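Local coordinates for protein thermostable carboxypeptidase 1 (Pyrococcus furiosus, PDB 1KA2) that removes amino acids one by one from the C-terminus of peptides as a cobalt-dependent metallocarboxypeptidase of broad specificity, working as a homodimer, at residues 99-111 against 137-149. Residues are numbered along the deposited sequence; the frame is centred on the assembly and turned at random.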
loop_
_atom_site.group_PDB
_atom_site.type_symbol
_atom_site.label_atom_id
_atom_site.label_comp_id
_atom_site.label_asym_id
_atom_site.label_seq_id
_atom_site.Cartn_x
_atom_site.Cartn_y
_atom_site.Cartn_z
ATOM N N ALA A 99 4.046 -3.747 30.234
ATOM C CA ALA A 99 3.796 -2.857 31.365
ATOM C C ALA A 99 2.297 -2.617 31.510
ATOM O O ALA A 99 1.780 -2.473 32.623
ATOM C CB ALA A 99 4.517 -1.529 31.154
ATOM N N PHE A 100 1.607 -2.591 30.372
ATOM C CA PHE A 100 0.167 -2.349 30.338
ATOM C C PHE A 100 -0.697 -3.606 30.342
ATOM O O PHE A 100 -0.566 -4.470 29.476
ATOM C CB PHE A 100 -0.206 -1.531 29.097
ATOM C CG PHE A 100 0.371 -0.136 29.068
ATOM C CD1 PHE A 100 0.211 0.662 27.935
ATOM C CD2 PHE A 100 1.072 0.379 30.156
ATOM C CE1 PHE A 100 0.741 1.948 27.887
ATOM C CE2 PHE A 100 1.603 1.659 30.116
ATOM C CZ PHE A 100 1.441 2.448 28.984
ATOM N N PRO A 101 -1.603 -3.719 31.320
ATOM C CA PRO A 101 -2.484 -4.887 31.389
ATOM C C PRO A 101 -3.365 -4.864 30.138
ATOM O O PRO A 101 -3.787 -3.795 29.699
ATOM C CB PRO A 101 -3.301 -4.630 32.654
ATOM C CG PRO A 101 -2.385 -3.797 33.492
ATOM C CD PRO A 101 -1.784 -2.849 32.494
ATOM N N PRO A 102 -3.644 -6.034 29.542
ATOM C CA PRO A 102 -4.486 -6.055 28.345
ATOM C C PRO A 102 -5.786 -5.264 28.529
ATOM O O PRO A 102 -6.318 -4.701 27.574
ATOM C CB PRO A 102 -4.724 -7.552 28.103
ATOM C CG PRO A 102 -4.501 -8.175 29.454
ATOM C CD PRO A 102 -3.312 -7.400 29.969
ATOM N N GLU A 103 -6.297 -5.212 29.752
ATOM C CA GLU A 103 -7.517 -4.455 29.974
ATOM C C GLU A 103 -7.258 -2.963 29.841
ATOM O O GLU A 103 -8.094 -2.226 29.308
ATOM C CB GLU A 103 -8.120 -4.750 31.350
ATOM C CG GLU A 103 -9.141 -5.873 31.316
ATOM C CD GLU A 103 -10.180 -5.692 30.209
ATOM O OE1 GLU A 103 -10.069 -4.729 29.418
ATOM O OE2 GLU A 103 -11.109 -6.521 30.121
ATOM N N PHE A 104 -6.095 -2.530 30.315
ATOM C CA PHE A 104 -5.725 -1.128 30.257
ATOM C C PHE A 104 -5.510 -0.689 28.813
ATOM O O PHE A 104 -5.945 0.395 28.415
ATOM C CB PHE A 104 -4.458 -0.892 31.065
ATOM C CG PHE A 104 -4.067 0.555 31.163
ATOM C CD1 PHE A 104 -4.886 1.468 31.817
ATOM C CD2 PHE A 104 -2.865 1.001 30.624
ATOM C CE1 PHE A 104 -4.517 2.797 31.937
ATOM C CE2 PHE A 104 -2.487 2.327 30.739
ATOM C CZ PHE A 104 -3.315 3.229 31.399
ATOM N N ILE A 105 -4.831 -1.528 28.035
ATOM C CA ILE A 105 -4.595 -1.230 26.631
ATOM C C ILE A 105 -5.950 -1.039 25.966
ATOM O O ILE A 105 -6.105 -0.209 25.075
ATOM C CB ILE A 105 -3.834 -2.377 25.925
ATOM C CG1 ILE A 105 -2.375 -2.377 26.382
ATOM C CG2 ILE A 105 -3.933 -2.223 24.412
ATOM C CD1 ILE A 105 -1.510 -3.387 25.662
ATOM N N ARG A 106 -6.935 -1.806 26.417
ATOM C CA ARG A 106 -8.281 -1.720 25.872
ATOM C C ARG A 106 -8.909 -0.383 26.251
ATOM O O ARG A 106 -9.386 0.360 25.388
ATOM C CB ARG A 106 -9.135 -2.866 26.414
ATOM C CG ARG A 106 -10.503 -2.969 25.789
ATOM C CD ARG A 106 -11.577 -2.592 26.777
ATOM N NE ARG A 106 -11.689 -3.519 27.898
ATOM C CZ ARG A 106 -12.822 -4.126 28.240
ATOM N NH1 ARG A 106 -13.925 -3.908 27.534
ATOM N NH2 ARG A 106 -12.866 -4.907 29.309
ATOM N N GLU A 107 -8.901 -0.080 27.545
ATOM C CA GLU A 107 -9.473 1.163 28.043
ATOM C C GLU A 107 -8.937 2.351 27.241
ATOM O O GLU A 107 -9.706 3.182 26.761
ATOM C CB GLU A 107 -9.144 1.326 29.533
ATOM C CG GLU A 107 -9.794 2.536 30.190
ATOM C CD GLU A 107 -9.420 2.695 31.656
ATOM O OE1 GLU A 107 -9.896 3.665 32.283
ATOM O OE2 GLU A 107 -8.653 1.859 32.185
ATOM N N VAL A 108 -7.618 2.411 27.087
ATOM C CA VAL A 108 -6.972 3.494 26.351
ATOM C C VAL A 108 -7.432 3.593 24.898
ATOM O O VAL A 108 -7.737 4.681 24.415
ATOM C CB VAL A 108 -5.434 3.348 26.391
ATOM C CG1 VAL A 108 -4.786 4.259 25.351
ATOM C CG2 VAL A 108 -4.922 3.708 27.781
ATOM N N SER A 109 -7.472 2.463 24.201
ATOM C CA SER A 109 -7.920 2.465 22.815
ATOM C C SER A 109 -9.323 3.042 22.744
ATOM O O SER A 109 -9.591 3.957 21.967
ATOM C CB SER A 109 -7.928 1.047 22.242
ATOM O OG SER A 109 -6.630 0.651 21.842
ATOM N N GLU A 110 -10.217 2.506 23.565
ATOM C CA GLU A 110 -11.599 2.976 23.594
ATOM C C GLU A 110 -11.665 4.470 23.868
ATOM O O GLU A 110 -12.107 5.241 23.025
ATOM C CB GLU A 110 -12.403 2.218 24.663
ATOM C CG GLU A 110 -12.971 0.891 24.174
ATOM C CD GLU A 110 -13.524 0.018 25.293
ATOM O OE1 GLU A 110 -14.327 0.505 26.116
ATOM O OE2 GLU A 110 -13.159 -1.172 25.331
ATOM N N THR A 111 -11.217 4.865 25.053
ATOM C CA THR A 111 -11.223 6.262 25.460
ATOM C C THR A 111 -10.578 7.167 24.402
ATOM O O THR A 111 -11.154 8.181 24.002
ATOM C CB THR A 111 -10.488 6.417 26.806
ATOM O OG1 THR A 111 -10.926 5.383 27.702
ATOM C CG2 THR A 111 -10.785 7.781 27.427
ATOM N N LYS A 137 -10.432 12.110 31.579
ATOM C CA LYS A 137 -10.241 10.672 31.452
ATOM C C LYS A 137 -8.835 10.376 30.957
ATOM O O LYS A 137 -8.206 9.416 31.397
ATOM C CB LYS A 137 -11.254 10.068 30.480
ATOM C CG LYS A 137 -12.659 9.920 31.034
ATOM C CD LYS A 137 -13.564 9.286 29.989
ATOM C CE LYS A 137 -14.978 9.083 30.505
ATOM N NZ LYS A 137 -15.834 8.453 29.460
ATOM N N ILE A 138 -8.342 11.203 30.045
ATOM C CA ILE A 138 -7.006 11.002 29.502
ATOM C C ILE A 138 -5.933 11.352 30.529
ATOM O O ILE A 138 -4.853 10.767 30.526
ATOM C CB ILE A 138 -6.824 11.807 28.190
ATOM C CG1 ILE A 138 -7.702 11.178 27.098
ATOM C CG2 ILE A 138 -5.367 11.817 27.768
ATOM C CD1 ILE A 138 -7.578 11.811 25.750
ATOM N N ILE A 139 -6.226 12.287 31.426
ATOM C CA ILE A 139 -5.255 12.637 32.457
ATOM C C ILE A 139 -5.119 11.447 33.410
ATOM O O ILE A 139 -4.012 11.073 33.811
ATOM C CB ILE A 139 -5.687 13.907 33.233
ATOM C CG1 ILE A 139 -5.380 15.151 32.386
ATOM C CG2 ILE A 139 -4.954 13.998 34.565
ATOM C CD1 ILE A 139 -6.005 16.431 32.898
ATOM N N SER A 140 -6.245 10.831 33.750
ATOM C CA SER A 140 -6.214 9.686 34.645
ATOM C C SER A 140 -5.447 8.524 34.017
ATOM O O SER A 140 -4.708 7.826 34.702
ATOM C CB SER A 140 -7.633 9.229 34.996
ATOM O OG SER A 140 -7.594 8.168 35.945
ATOM N N LEU A 141 -5.632 8.312 32.718
ATOM C CA LEU A 141 -4.937 7.232 32.012
ATOM C C LEU A 141 -3.424 7.482 31.987
ATOM O O LEU A 141 -2.629 6.554 32.151
ATOM C CB LEU A 141 -5.468 7.104 30.580
ATOM C CG LEU A 141 -6.954 6.756 30.414
ATOM C CD1 LEU A 141 -7.303 6.774 28.932
ATOM C CD2 LEU A 141 -7.262 5.383 31.023
ATOM N N ALA A 142 -3.034 8.739 31.781
ATOM C CA ALA A 142 -1.624 9.115 31.753
ATOM C C ALA A 142 -0.939 8.801 33.089
ATOM O O ALA A 142 0.150 8.226 33.117
ATOM C CB ALA A 142 -1.486 10.596 31.439
ATOM N N LYS A 143 -1.576 9.187 34.193
ATOM C CA LYS A 143 -1.016 8.929 35.518
ATOM C C LYS A 143 -0.900 7.425 35.730
ATOM O O LYS A 143 0.156 6.931 36.132
ATOM C CB LYS A 143 -1.893 9.550 36.608
ATOM C CG LYS A 143 -1.865 11.075 36.652
ATOM C CD LYS A 143 -3.163 11.623 37.238
ATOM C CE LYS A 143 -2.951 12.365 38.544
ATOM N NZ LYS A 143 -2.124 13.586 38.370
ATOM N N ARG A 144 -1.974 6.692 35.449
ATOM C CA ARG A 144 -1.932 5.240 35.609
ATOM C C ARG A 144 -0.736 4.711 34.815
ATOM O O ARG A 144 0.072 3.950 35.338
ATOM C CB ARG A 144 -3.209 4.566 35.071
ATOM C CG ARG A 144 -4.530 5.022 35.689
ATOM C CD ARG A 144 -5.142 3.973 36.608
ATOM N NE ARG A 144 -5.343 2.655 35.992
ATOM C CZ ARG A 144 -6.247 2.364 35.057
ATOM N NH1 ARG A 144 -7.065 3.297 34.590
ATOM N NH2 ARG A 144 -6.354 1.120 34.605
ATOM N N ALA A 145 -0.632 5.131 33.553
ATOM C CA ALA A 145 0.444 4.687 32.665
ATOM C C ALA A 145 1.819 4.927 33.261
ATOM O O ALA A 145 2.714 4.088 33.138
ATOM C CB ALA A 145 0.330 5.382 31.307
ATOM N N ALA A 146 1.983 6.075 33.905
ATOM C CA ALA A 146 3.252 6.402 34.528
ATOM C C ALA A 146 3.553 5.372 35.618
ATOM O O ALA A 146 4.693 4.921 35.759
ATOM C CB ALA A 146 3.206 7.808 35.115
ATOM N N GLU A 147 2.526 4.997 36.381
ATOM C CA GLU A 147 2.692 4.010 37.448
ATOM C C GLU A 147 2.974 2.616 36.878
ATOM O O GLU A 147 3.746 1.856 37.453
ATOM C CB GLU A 147 1.445 3.967 38.350
ATOM C CG GLU A 147 1.130 5.298 39.033
ATOM C CD GLU A 147 2.270 5.782 39.906
ATOM O OE1 GLU A 147 2.381 7.005 40.121
ATOM O OE2 GLU A 147 3.055 4.939 40.383
ATOM N N TYR A 148 2.350 2.281 35.751
ATOM C CA TYR A 148 2.576 0.975 35.132
ATOM C C TYR A 148 3.997 0.886 34.587
ATOM O O TYR A 148 4.642 -0.159 34.682
ATOM C CB TYR A 148 1.573 0.732 34.001
ATOM C CG TYR A 148 0.198 0.308 34.471
ATOM C CD1 TYR A 148 -0.951 0.928 33.972
ATOM C CD2 TYR A 148 0.041 -0.735 35.389
ATOM C CE1 TYR A 148 -2.229 0.519 34.373
ATOM C CE2 TYR A 148 -1.230 -1.152 35.798
ATOM C CZ TYR A 148 -2.359 -0.520 35.285
ATOM O OH TYR A 148 -3.615 -0.920 35.679
ATOM N N LEU A 149 4.475 1.991 34.020
ATOM C CA LEU A 149 5.821 2.053 33.457
ATOM C C LEU A 149 6.899 2.074 34.540
ATOM O O LEU A 149 7.909 1.379 34.428
ATOM C CB LEU A 149 5.973 3.302 32.581
ATOM C CG LEU A 149 5.525 3.334 31.110
ATOM C CD1 LEU A 149 4.797 2.067 30.718
ATOM C CD2 LEU A 149 4.641 4.553 30.899
HETATM O O HOH W 1 3.593 -2.558 35.010
HETATM O O HOH W 2 -7.717 -0.607 33.006
#
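Phe104 drops as a knob into the hole formed by Leu141, Arg144, Ala145 and Tyr148, joining helices 102-124 and 132-149 as an antiparallel pair, their segments at 152°, in this all but wholly helical part of the M32 fold. Tyr148 can be followed outward. Its CB lies 3.5 Å from Ala99 O and touches the edge of the Phe100 ring at CD2; CG and CD2 of Tyr148 pass beside the same Ala99 oxygen. With CG anti to the carbonyl carbon (chi1 -79°), the ring swings between Pro101 and Phe104: CD1 and CE1 push edge-first onto the Phe104 face, a T-shaped pair with centroids 4.9 Å apart, while CE2 and CZ lie under the proline. Pro101 CD stands 3.7 Å from the Tyr148 ring centroid in a CH-pi contact, and the Tyr148 OH ends at the edge of the Arg144 guanidinium. With an alanine in place of this tyrosine, the Phe104 face and Pro101 would probably both lose their aromatic partner. Arg144, bent at chi2 and chi3, brings one face of its guanidinium against Phe104 CE1, the two planes 69° apart, and turns its edge to Glu107. The salt bridge runs from Arg144 NH1 to the syn side of Glu107 OE2 at 3.2 Å; a water accepts from Arg144 NH2 and donates to that same OE2.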